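Local atomic coordinates of genome polyprotein (Chicken sicinivirus JSY, PDB entry 6QWT), a protein that supplies, in this chain, the 3Dpol RNA-dependent RNA polymerase, the part of the polyprotein that probably copies the viral RNA genome. Residues 34-39 with 159-164; 51-56 with 168-173. One frame throughout, in Å; residues are numbered along the deposited sequence.

In the fold
Contact 1 and contact 2 lie about 11 Å apart, centre to centre, on the same side of the chain's centre. Their segments alternate along the sequence: strand 34-36 is followed by helix 50-54, then by strand 161-163 and, after helix 164-168, the loop of segment 168-173. Both contacts thus tie the N-terminal region to one stretch, which by its sequence corresponds to motif F of the polymerase fingers. They also meet directly: Arg173 of contact 2 forms a salt bridge with Glu160 of contact 1, and Arg162 probably hydrogen-bonds the carbonyl of Lys171. Two parts of the chain more than 100 residues apart in sequence are thereby joined at two neighbouring places.

Contact 1: residues 34-39 with 159-164; sequences KEPAVL and DELRGV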
ATOM      1  N   LYS A  34      14.240 -16.711  -1.647  1.00 26.56           N
ATOM      2  CA  LYS A  34      13.631 -15.671  -2.460  1.00 25.57           C
ATOM      3  C   LYS A  34      14.573 -15.305  -3.596  1.00 28.26           C
ATOM      4  O   LYS A  34      15.796 -15.378  -3.454  1.00 27.51           O
ATOM      5  CB  LYS A  34      13.311 -14.415  -1.639  1.00 26.51           C
ATOM      6  CG  LYS A  34      12.042 -14.499  -0.807  1.00 28.72           C
ATOM      7  CD  LYS A  34      12.038 -13.421   0.268  1.00 33.95           C
ATOM      8  CE  LYS A  34      10.635 -12.922   0.563  1.00 40.19           C
ATOM      9  NZ  LYS A  34      10.656 -11.819   1.566  1.00 45.10           N
ATOM     10  N   GLU A  35      13.989 -14.902  -4.717  1.00 25.10           N
ATOM     11  CA  GLU A  35      14.721 -14.495  -5.905  1.00 27.66           C
ATOM     12  C   GLU A  35      13.948 -13.375  -6.583  1.00 25.99           C
ATOM     13  O   GLU A  35      12.755 -13.190  -6.318  1.00 21.59           O
ATOM     14  CB  GLU A  35      14.917 -15.670  -6.874  1.00 26.74           C
ATOM     15  CG  GLU A  35      15.935 -16.700  -6.412  1.00 31.70           C
ATOM     16  CD  GLU A  35      16.053 -17.870  -7.369  1.00 39.33           C
ATOM     17  OE1 GLU A  35      15.586 -17.747  -8.521  1.00 38.20           O
ATOM     18  OE2 GLU A  35      16.609 -18.915  -6.969  1.00 42.38           O
ATOM     19  N   PRO A  36      14.603 -12.596  -7.449  1.00 22.49           N
ATOM     20  CA  PRO A  36      13.882 -11.549  -8.183  1.00 25.12           C
ATOM     21  C   PRO A  36      12.744 -12.127  -9.011  1.00 26.33           C
ATOM     22  O   PRO A  36      12.868 -13.198  -9.608  1.00 21.96           O
ATOM     23  CB  PRO A  36      14.966 -10.929  -9.072  1.00 27.09           C
ATOM     24  CG  PRO A  36      16.241 -11.193  -8.338  1.00 25.09           C
ATOM     25  CD  PRO A  36      16.055 -12.538  -7.696  1.00 23.79           C
ATOM     26  N   ALA A  37      11.625 -11.403  -9.036  1.00 25.19           N
ATOM     27  CA  ALA A  37      10.443 -11.858  -9.753  1.00 26.87           C
ATOM     28  C   ALA A  37      10.735 -12.025 -11.240  1.00 23.44           C
ATOM     29  O   ALA A  37      11.613 -11.366 -11.805  1.00 20.67           O
ATOM     30  CB  ALA A  37       9.288 -10.872  -9.570  1.00 21.98           C
ATOM     31  N   VAL A  38       9.981 -12.921 -11.871  1.00 22.96           N
ATOM     32  CA  VAL A  38      10.087 -13.134 -13.309  1.00 23.17           C
ATOM     33  C   VAL A  38       9.608 -11.880 -14.031  1.00 23.04           C
ATOM     34  O   VAL A  38       8.464 -11.442 -13.862  1.00 20.94           O
ATOM     35  CB  VAL A  38       9.282 -14.367 -13.738  1.00 23.34           C
ATOM     36  CG1 VAL A  38       9.249 -14.484 -15.258  1.00 21.04           C
ATOM     37  CG2 VAL A  38       9.861 -15.621 -13.114  1.00 22.66           C
ATOM     38  N   LEU A  39      10.481 -11.288 -14.842  1.00 20.66           N
ATOM     39  CA  LEU A  39      10.090 -10.149 -15.660  1.00 24.89           C
ATOM     40  C   LEU A  39      10.022 -10.464 -17.146  1.00 25.47           C
ATOM     41  O   LEU A  39       9.282  -9.789 -17.867  1.00 22.75           O
ATOM     42  CB  LEU A  39      11.050  -8.970 -15.435  1.00 23.54           C
ATOM     43  CG  LEU A  39      11.206  -8.492 -13.984  1.00 24.31           C
ATOM     44  CD1 LEU A  39      12.203  -7.349 -13.894  1.00 25.98           C
ATOM     45  CD2 LEU A  39       9.866  -8.079 -13.380  1.00 22.62           C
ATOM     46  N   ASP A 159       9.411  -5.227 -10.190  1.00 22.74           N
ATOM     47  CA  ASP A 159      10.736  -5.800  -9.984  1.00 25.25           C
ATOM     48  C   ASP A 159      11.006  -5.871  -8.484  1.00 25.98           C
ATOM     49  O   ASP A 159      11.258  -4.845  -7.844  1.00 26.84           O
ATOM     50  CB  ASP A 159      11.766  -4.939 -10.704  1.00 25.52           C
ATOM     51  CG  ASP A 159      13.164  -5.543 -10.700  1.00 27.86           C
ATOM     52  OD1 ASP A 159      14.081  -4.850 -11.192  1.00 28.37           O
ATOM     53  OD2 ASP A 159      13.359  -6.685 -10.215  1.00 25.65           O
ATOM     54  N   GLU A 160      10.941  -7.076  -7.918  1.00 25.76           N
ATOM     55  CA  GLU A 160      11.049  -7.248  -6.475  1.00 24.49           C
ATOM     56  C   GLU A 160      11.394  -8.698  -6.164  1.00 26.90           C
ATOM     57  O   GLU A 160      11.209  -9.588  -6.994  1.00 24.73           O
ATOM     58  CB  GLU A 160       9.749  -6.857  -5.761  1.00 24.92           C
ATOM     59  CG  GLU A 160       8.688  -7.957  -5.806  1.00 28.97           C
ATOM     60  CD  GLU A 160       7.309  -7.475  -5.399  1.00 31.59           C
ATOM     61  OE1 GLU A 160       6.318  -7.923  -6.016  1.00 26.86           O
ATOM     62  OE2 GLU A 160       7.216  -6.655  -4.461  1.00 36.70           O
ATOM     63  N   LEU A 161      11.894  -8.922  -4.947  1.00 22.96           N
ATOM     64  CA  LEU A 161      12.146 -10.281  -4.481  1.00 24.13           C
ATOM     65  C   LEU A 161      10.830 -11.012  -4.245  1.00 25.83           C
ATOM     66  O   LEU A 161       9.873 -10.447  -3.707  1.00 24.38           O
ATOM     67  CB  LEU A 161      12.965 -10.265  -3.188  1.00 24.97           C
ATOM     68  CG  LEU A 161      14.450  -9.894  -3.265  1.00 26.38           C
ATOM     69  CD1 LEU A 161      15.095 -10.032  -1.894  1.00 26.17           C
ATOM     70  CD2 LEU A 161      15.186 -10.743  -4.296  1.00 24.53           C
ATOM     71  N   ARG A 162      10.784 -12.279  -4.653  1.00 22.45           N
ATOM     72  CA  ARG A 162       9.607 -13.116  -4.467  1.00 24.71           C
ATOM     73  C   ARG A 162      10.043 -14.495  -3.996  1.00 24.68           C
ATOM     74  O   ARG A 162      11.168 -14.927  -4.259  1.00 26.90           O
ATOM     75  CB  ARG A 162       8.790 -13.240  -5.762  1.00 25.65           C
ATOM     76  CG  ARG A 162       8.318 -11.911  -6.326  1.00 26.70           C
ATOM     77  CD  ARG A 162       7.105 -11.400  -5.583  1.00 25.78           C
ATOM     78  NE  ARG A 162       5.874 -11.939  -6.151  1.00 32.21           N
ATOM     79  CZ  ARG A 162       4.705 -11.954  -5.523  1.00 39.07           C
ATOM     80  NH1 ARG A 162       4.601 -11.458  -4.295  1.00 38.37           N
ATOM     81  NH2 ARG A 162       3.637 -12.468  -6.124  1.00 33.92           N
ATOM     82  N   GLY A 163       9.139 -15.180  -3.298  1.00 20.98           N
ATOM     83  CA  GLY A 163       9.397 -16.562  -2.935  1.00 26.07           C
ATOM     84  C   GLY A 163       9.690 -17.414  -4.156  1.00 31.07           C
ATOM     85  O   GLY A 163       9.168 -17.177  -5.246  1.00 26.48           O
ATOM     86  N   VAL A 164      10.548 -18.420  -3.963  1.00 28.08           N
ATOM     87  CA  VAL A 164      10.991 -19.244  -5.087  1.00 27.77           C
ATOM     88  C   VAL A 164       9.819 -19.977  -5.724  1.00 28.99           C
ATOM     89  O   VAL A 164       9.864 -20.320  -6.911  1.00 29.41           O
ATOM     90  CB  VAL A 164      12.086 -20.228  -4.636  1.00 31.89           C
ATOM     91  CG1 VAL A 164      13.426 -19.515  -4.533  1.00 27.53           C
ATOM     92  CG2 VAL A 164      11.705 -20.884  -3.312  1.00 25.68           C
TER
HETATM   93  O   HOH W   1      12.157  -8.859 -10.171  1.00 25.36           O
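Glu35 and Arg162 form the hydrogen-bonded pair of a two-stranded antiparallel ribbon, each donating its amide to the other's carbonyl. Glu35 N lies 2.9 Å from Arg162 O; Arg162 N reaches Glu35 O at 2.7 Å. One residue beyond strand 34-36, Ala37 N donates to Glu160 O at 2.8 Å. Each of the three acceptors also receives a CA-H contact, Arg162 O from Lys34 CA at 3.1 Å, Glu160 O from Pro36 CA and Glu35 O from Leu161 CA. Past the strands a water takes over, donating to Ala37 O and Asp159 OD2 and weakly accepting from Glu160 N; with further acceptors nearby it has more candidates than protons, so the two donated bonds may not both be made at all times. The carboxylates look outward for partners: Asp159 binds Ser19 OG and Lys20 N, Glu35 forms a salt bridge with Arg45, and Glu160 turns to Arg173.

Side chains pack around the backbone. Leu161 CD2 lies alongside the Pro36 ring, 3.9 Å from its CD, the two side chains pointing the same way, and Trp411 touches both. Arg162 CG, anti to the carbonyl carbon (chi1 -58°), meets Ala37 CB at 3.5 Å, while its guanidinium probably donates to Lys171 O. Leu39 CD1 approaches the Asp159 carboxyl group, CG at 3.8 Å, the two side chains crossing at about a right angle.

With the direct bonds all running between backbone amides and carbonyls, the strand pairing itself rests on main-chain chemistry, while Glu35 and Asp159 extend the attachment to other parts of the N-terminal region.

Contact 2: residues 51-56 with 168-173; sequences DQVAFS and AAAKTR
Val53 turns its branched side chain onto the carbonyls of Ala169 and Ala170, and no direct hydrogen bond crosses between the segments. The van der Waals contacts are mostly methyl against carbonyl. Val53 CG1, anti to its own backbone N (chi1 178°), comes within 3.4 Å of Ala170 O and 3.7 Å of Ala169 O. The same methyl rests 3.9 Å from Lys171 CG, whose chain runs on fully extended. The other branch, CG2, faces Ala170 CB at a looser 4.3 Å. One residue on, Ala54 CB lies 3.6 Å from Thr172 O, and Leu157 of strand 152-157 touches both Ala54 and Thr172.

The polar link is indirect: one water donates to Ala54 O at 2.9 Å and to Thr172 O at 3.1 Å, bridging two carbonyls that could not bond each other.

Other bonds stay within each segment. Val53 O accepts from both the amide and the hydroxyl of Ser56, with Ser56 OG 2.8 Å away. On the other side, Thr172 N returns weakly to Ala170 O around Lys171.

Ala170, at positive phi (60°), ends helix 164-168 in a Schellman motif, and Lys171 centres an inverse gamma turn directly after it; the two together lead the chain from that helix toward strand 174-177, within the motif F region of the picornaviral polymerase fingers.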
ATOM      1  N   ASP A  51       3.408 -12.494 -18.620  1.00 26.21           N
ATOM      2  CA  ASP A  51       2.373 -11.546 -19.020  1.00 27.75           C
ATOM      3  C   ASP A  51       0.982 -12.154 -18.884  1.00 30.15           C
ATOM      4  O   ASP A  51       0.011 -11.434 -18.624  1.00 32.50           O
ATOM      5  CB  ASP A  51       2.609 -11.072 -20.456  1.00 27.44           C
ATOM      6  CG  ASP A  51       3.763 -10.093 -20.569  1.00 29.09           C
ATOM      7  OD1 ASP A  51       3.957  -9.521 -21.663  1.00 30.07           O
ATOM      8  OD2 ASP A  51       4.481  -9.898 -19.566  1.00 28.65           O
ATOM      9  N   GLN A  52       0.868 -13.473 -19.044  1.00 31.01           N
ATOM     10  CA  GLN A  52      -0.408 -14.153 -18.864  1.00 28.98           C
ATOM     11  C   GLN A  52      -0.730 -14.340 -17.383  1.00 31.35           C
ATOM     12  O   GLN A  52      -1.853 -14.063 -16.941  1.00 30.58           O
ATOM     13  CB  GLN A  52      -0.381 -15.500 -19.592  1.00 33.92           C
ATOM     14  CG  GLN A  52      -1.740 -16.151 -19.783  1.00 38.19           C
ATOM     15  CD  GLN A  52      -2.166 -16.973 -18.581  1.00 45.95           C
ATOM     16  OE1 GLN A  52      -1.350 -17.666 -17.966  1.00 46.55           O
ATOM     17  NE2 GLN A  52      -3.446 -16.896 -18.234  1.00 49.09           N
ATOM     18  N   VAL A  53       0.247 -14.798 -16.599  1.00 26.44           N
ATOM     19  CA  VAL A  53       0.003 -15.043 -15.179  1.00 29.06           C
ATOM     20  C   VAL A  53      -0.237 -13.734 -14.435  1.00 28.14           C
ATOM     21  O   VAL A  53      -1.098 -13.658 -13.552  1.00 26.76           O
ATOM     22  CB  VAL A  53       1.171 -15.838 -14.566  1.00 30.41           C
ATOM     23  CG1 VAL A  53       0.942 -16.058 -13.075  1.00 25.92           C
ATOM     24  CG2 VAL A  53       1.346 -17.169 -15.291  1.00 26.98           C
ATOM     25  N   ALA A  54       0.508 -12.678 -14.782  1.00 25.49           N
ATOM     26  CA  ALA A  54       0.383 -11.417 -14.055  1.00 25.96           C
ATOM     27  C   ALA A  54      -1.001 -10.796 -14.215  1.00 28.03           C
ATOM     28  O   ALA A  54      -1.446 -10.042 -13.343  1.00 28.68           O
ATOM     29  CB  ALA A  54       1.458 -10.429 -14.512  1.00 22.72           C
ATOM     30  N   PHE A  55      -1.693 -11.088 -15.314  1.00 29.55           N
ATOM     31  CA  PHE A  55      -3.024 -10.549 -15.562  1.00 28.32           C
ATOM     32  C   PHE A  55      -4.118 -11.594 -15.386  1.00 29.39           C
ATOM     33  O   PHE A  55      -5.273 -11.332 -15.739  1.00 31.00           O
ATOM     34  CB  PHE A  55      -3.095  -9.947 -16.968  1.00 23.22           C
ATOM     35  CG  PHE A  55      -2.409  -8.617 -17.097  1.00 25.21           C
ATOM     36  CD1 PHE A  55      -1.070  -8.543 -17.442  1.00 23.50           C
ATOM     37  CD2 PHE A  55      -3.104  -7.440 -16.874  1.00 29.03           C
ATOM     38  CE1 PHE A  55      -0.434  -7.321 -17.559  1.00 22.52           C
ATOM     39  CE2 PHE A  55      -2.475  -6.211 -16.991  1.00 29.54           C
ATOM     40  CZ  PHE A  55      -1.140  -6.152 -17.334  1.00 27.43           C
ATOM     41  N   SER A  56      -3.790 -12.767 -14.835  1.00 29.69           N
ATOM     42  CA  SER A  56      -4.759 -13.859 -14.792  1.00 32.21           C
ATOM     43  C   SER A  56      -5.880 -13.593 -13.794  1.00 33.24           C
ATOM     44  O   SER A  56      -6.996 -14.092 -13.977  1.00 37.45           O
ATOM     45  CB  SER A  56      -4.054 -15.177 -14.462  1.00 27.91           C
ATOM     46  OG  SER A  56      -3.426 -15.126 -13.193  1.00 30.04           O
ATOM     47  N   ALA A 168       8.838 -19.707  -9.781  1.00 27.57           N
ATOM     48  CA  ALA A 168       8.604 -20.852 -10.656  1.00 28.08           C
ATOM     49  C   ALA A 168       7.235 -20.790 -11.323  1.00 28.80           C
ATOM     50  O   ALA A 168       7.062 -21.315 -12.426  1.00 33.85           O
ATOM     51  CB  ALA A 168       8.750 -22.151  -9.864  1.00 26.05           C
ATOM     52  N   ALA A 169       6.257 -20.160 -10.676  1.00 29.26           N
ATOM     53  CA  ALA A 169       4.924 -20.011 -11.242  1.00 30.47           C
ATOM     54  C   ALA A 169       4.745 -18.714 -12.026  1.00 27.01           C
ATOM     55  O   ALA A 169       3.657 -18.483 -12.565  1.00 27.29           O
ATOM     56  CB  ALA A 169       3.868 -20.093 -10.132  1.00 28.24           C
ATOM     57  N   ALA A 170       5.779 -17.870 -12.097  1.00 27.12           N
ATOM     58  CA  ALA A 170       5.729 -16.577 -12.788  1.00 26.42           C
ATOM     59  C   ALA A 170       4.675 -15.646 -12.193  1.00 27.80           C
ATOM     60  O   ALA A 170       4.125 -14.787 -12.889  1.00 28.34           O
ATOM     61  CB  ALA A 170       5.502 -16.748 -14.294  1.00 24.97           C
ATOM     62  N   LYS A 171       4.394 -15.798 -10.897  1.00 25.88           N
ATOM     63  CA  LYS A 171       3.420 -14.954 -10.201  1.00 25.55           C
ATOM     64  C   LYS A 171       4.120 -13.684  -9.730  1.00 26.46           C
ATOM     65  O   LYS A 171       4.541 -13.556  -8.579  1.00 29.54           O
ATOM     66  CB  LYS A 171       2.793 -15.700  -9.030  1.00 24.71           C
ATOM     67  CG  LYS A 171       1.860 -16.831  -9.400  1.00 31.00           C
ATOM     68  CD  LYS A 171       1.384 -17.532  -8.140  1.00 37.56           C
ATOM     69  CE  LYS A 171       0.515 -18.738  -8.446  1.00 47.97           C
ATOM     70  NZ  LYS A 171       0.119 -19.444  -7.192  1.00 46.92           N
ATOM     71  N   THR A 172       4.237 -12.724 -10.638  1.00 25.10           N
ATOM     72  CA  THR A 172       4.832 -11.435 -10.324  1.00 26.54           C
ATOM     73  C   THR A 172       3.756 -10.358 -10.358  1.00 25.13           C
ATOM     74  O   THR A 172       2.858 -10.389 -11.206  1.00 27.22           O
ATOM     75  CB  THR A 172       5.964 -11.106 -11.297  1.00 25.87           C
ATOM     76  OG1 THR A 172       5.435 -10.457 -12.458  1.00 34.08           O
ATOM     77  CG2 THR A 172       6.659 -12.386 -11.707  1.00 20.36           C
ATOM     78  N   ARG A 173       3.842  -9.423  -9.418  1.00 22.74           N
ATOM     79  CA  ARG A 173       2.805  -8.422  -9.245  1.00 26.99           C
ATOM     80  C   ARG A 173       2.974  -7.289 -10.253  1.00 25.27           C
ATOM     81  O   ARG A 173       3.993  -7.168 -10.941  1.00 23.40           O
ATOM     82  CB  ARG A 173       2.820  -7.873  -7.817  1.00 22.32           C
ATOM     83  CG  ARG A 173       2.711  -8.945  -6.742  1.00 23.31           C
ATOM     84  CD  ARG A 173       2.408  -8.336  -5.384  1.00 31.32           C
ATOM     85  NE  ARG A 173       3.589  -7.718  -4.789  1.00 30.39           N
ATOM     86  CZ  ARG A 173       3.545  -6.736  -3.896  1.00 36.09           C
ATOM     87  NH1 ARG A 173       2.376  -6.259  -3.495  1.00 34.27           N
ATOM     88  NH2 ARG A 173       4.671  -6.230  -3.405  1.00 30.63           N
TER
HETATM   89  O   HOH W   2      -0.068  -9.466 -10.877  1.00 31.38           O